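Local coordinates for octaprenyl-diphosphate synthase (Roseobacter denitrificans, PDB 4JXN), which probably makes octaprenyl diphosphate, the precursor of the ubiquinone side chain, by adding five isopentenyl units to farnesyl diphosphate with magnesium, at residues A263-V266 against R267-K271. Numbering follows the deposited sequence.
Sequences AFWV and RTIEK
The last turns of helix 259-270, in the all-helical prenyl synthase fold, bring Phe264 against Thr268 and Arg267. Phe264 O accepts two bonds from Thr268. The backbone N of Thr268 lies 3.2 Å from Phe264 O, the ordinary helical bond. Thr268 OG1 also donates to Phe264 O, at 2.8 Å and from the opposite face of the carbonyl plane. The hydroxyl reaches it with OG1 set between the backbone N and the carbonyl carbon (chi1 51°). The same rotation places Thr268 CG2 over one face of the Phe264 ring, 4.2 Å from its centroid, a CH-pi contact. With a valine in its place, Phe264 O would probably lose its hydroxyl donor and be left with the backbone N as its main partner. Arg267 NH1 comes within 3.5 Å of Phe264 CD1, with the guanidinium steeply inclined to the ring at 78°. Its NH2 forms a salt bridge with Asp278 of helix 278-288, which also packs on Phe264 and Thr268. Residues 267-270 form a wider, pi-type turn, and Lys271 N bonds weakly to Val266 O, five residues back. Beside Leu166, Ile269 CG1 meets the edge of the Trp265 ring, 4.2 Å from Trp265 CE3.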
loop_
_atom_site.group_PDB
_atom_site.type_symbol
_atom_site.label_atom_id
_atom_site.label_comp_id
_atom_site.label_asym_id
_atom_site.label_seq_id
_atom_site.Cartn_x
_atom_site.Cartn_y
_atom_site.Cartn_z
ATOM N N ALA A 263 -19.046 34.907 3.137
ATOM C CA ALA A 263 -17.755 35.606 3.146
ATOM C C ALA A 263 -16.878 35.124 4.277
ATOM O O ALA A 263 -15.674 34.908 4.092
ATOM C CB ALA A 263 -17.961 37.111 3.238
ATOM N N PHE A 264 -17.486 34.939 5.448
ATOM C CA PHE A 264 -16.785 34.339 6.575
ATOM C C PHE A 264 -16.326 32.900 6.256
ATOM O O PHE A 264 -15.215 32.521 6.607
ATOM C CB PHE A 264 -17.677 34.331 7.821
ATOM C CG PHE A 264 -17.032 33.681 9.015
ATOM C CD1 PHE A 264 -16.116 34.385 9.783
ATOM C CD2 PHE A 264 -17.323 32.370 9.358
ATOM C CE1 PHE A 264 -15.509 33.797 10.876
ATOM C CE2 PHE A 264 -16.722 31.775 10.447
ATOM C CZ PHE A 264 -15.810 32.490 11.208
ATOM N N TRP A 265 -17.174 32.097 5.612
ATOM C CA TRP A 265 -16.797 30.713 5.275
ATOM C C TRP A 265 -15.740 30.677 4.179
ATOM O O TRP A 265 -14.743 29.971 4.298
ATOM C CB TRP A 265 -18.011 29.883 4.851
ATOM C CG TRP A 265 -18.980 29.658 5.967
ATOM C CD1 TRP A 265 -20.293 30.006 5.991
ATOM C CD2 TRP A 265 -18.704 29.058 7.235
ATOM N NE1 TRP A 265 -20.852 29.679 7.192
ATOM C CE2 TRP A 265 -19.903 29.071 7.968
ATOM C CE3 TRP A 265 -17.554 28.521 7.825
ATOM C CZ2 TRP A 265 -19.993 28.572 9.273
ATOM C CZ3 TRP A 265 -17.645 28.019 9.106
ATOM C CH2 TRP A 265 -18.861 28.045 9.818
ATOM N N VAL A 266 -15.968 31.455 3.125
ATOM C CA VAL A 266 -15.006 31.620 2.023
ATOM C C VAL A 266 -13.602 31.971 2.520
ATOM O O VAL A 266 -12.602 31.540 1.946
ATOM C CB VAL A 266 -15.476 32.733 1.056
ATOM C CG1 VAL A 266 -14.396 33.064 0.033
ATOM C CG2 VAL A 266 -16.786 32.341 0.365
ATOM N N ARG A 267 -13.544 32.739 3.603
ATOM C CA ARG A 267 -12.296 33.288 4.129
ATOM C C ARG A 267 -11.505 32.344 5.039
ATOM O O ARG A 267 -10.279 32.260 4.934
ATOM C CB ARG A 267 -12.612 34.585 4.897
ATOM C CG ARG A 267 -11.426 35.237 5.601
ATOM C CD ARG A 267 -11.746 36.661 6.066
ATOM N NE ARG A 267 -12.695 36.718 7.184
ATOM C CZ ARG A 267 -12.410 36.392 8.450
ATOM N NH1 ARG A 267 -13.353 36.480 9.383
ATOM N NH2 ARG A 267 -11.197 35.966 8.801
ATOM N N THR A 268 -12.197 31.681 5.961
ATOM C CA THR A 268 -11.553 30.870 7.009
ATOM C C THR A 268 -11.291 29.414 6.587
ATOM O O THR A 268 -10.610 28.662 7.300
ATOM C CB THR A 268 -12.419 30.848 8.287
ATOM O OG1 THR A 268 -13.765 30.486 7.948
ATOM C CG2 THR A 268 -12.433 32.213 8.962
ATOM N N ILE A 269 -11.848 29.036 5.438
ATOM C CA ILE A 269 -11.786 27.675 4.915
ATOM C C ILE A 269 -11.049 27.683 3.574
ATOM O O ILE A 269 -9.990 27.069 3.444
ATOM C CB ILE A 269 -13.209 27.080 4.730
ATOM C CG1 ILE A 269 -14.004 27.130 6.046
ATOM C CG2 ILE A 269 -13.143 25.655 4.195
ATOM C CD1 ILE A 269 -13.384 26.359 7.195
ATOM N N GLU A 270 -11.594 28.389 2.585
ATOM C CA GLU A 270 -10.988 28.413 1.253
ATOM C C GLU A 270 -9.749 29.311 1.152
ATOM O O GLU A 270 -8.850 29.026 0.362
ATOM C CB GLU A 270 -12.027 28.787 0.201
ATOM C CG GLU A 270 -13.100 27.725 0.044
ATOM C CD GLU A 270 -13.981 27.955 -1.165
ATOM O OE1 GLU A 270 -14.017 29.103 -1.661
ATOM O OE2 GLU A 270 -14.637 26.990 -1.614
ATOM N N LYS A 271 -9.695 30.373 1.953
ATOM C CA LYS A 271 -8.494 31.215 2.042
ATOM C C LYS A 271 -7.600 30.850 3.233
ATOM O O LYS A 271 -6.447 31.267 3.299
ATOM C CB LYS A 271 -8.881 32.692 2.128
ATOM C CG LYS A 271 -9.345 33.290 0.813
ATOM C CD LYS A 271 -8.173 33.610 -0.101
ATOM C CE LYS A 271 -8.613 34.453 -1.285
ATOM N NZ LYS A 271 -9.717 33.806 -2.047
#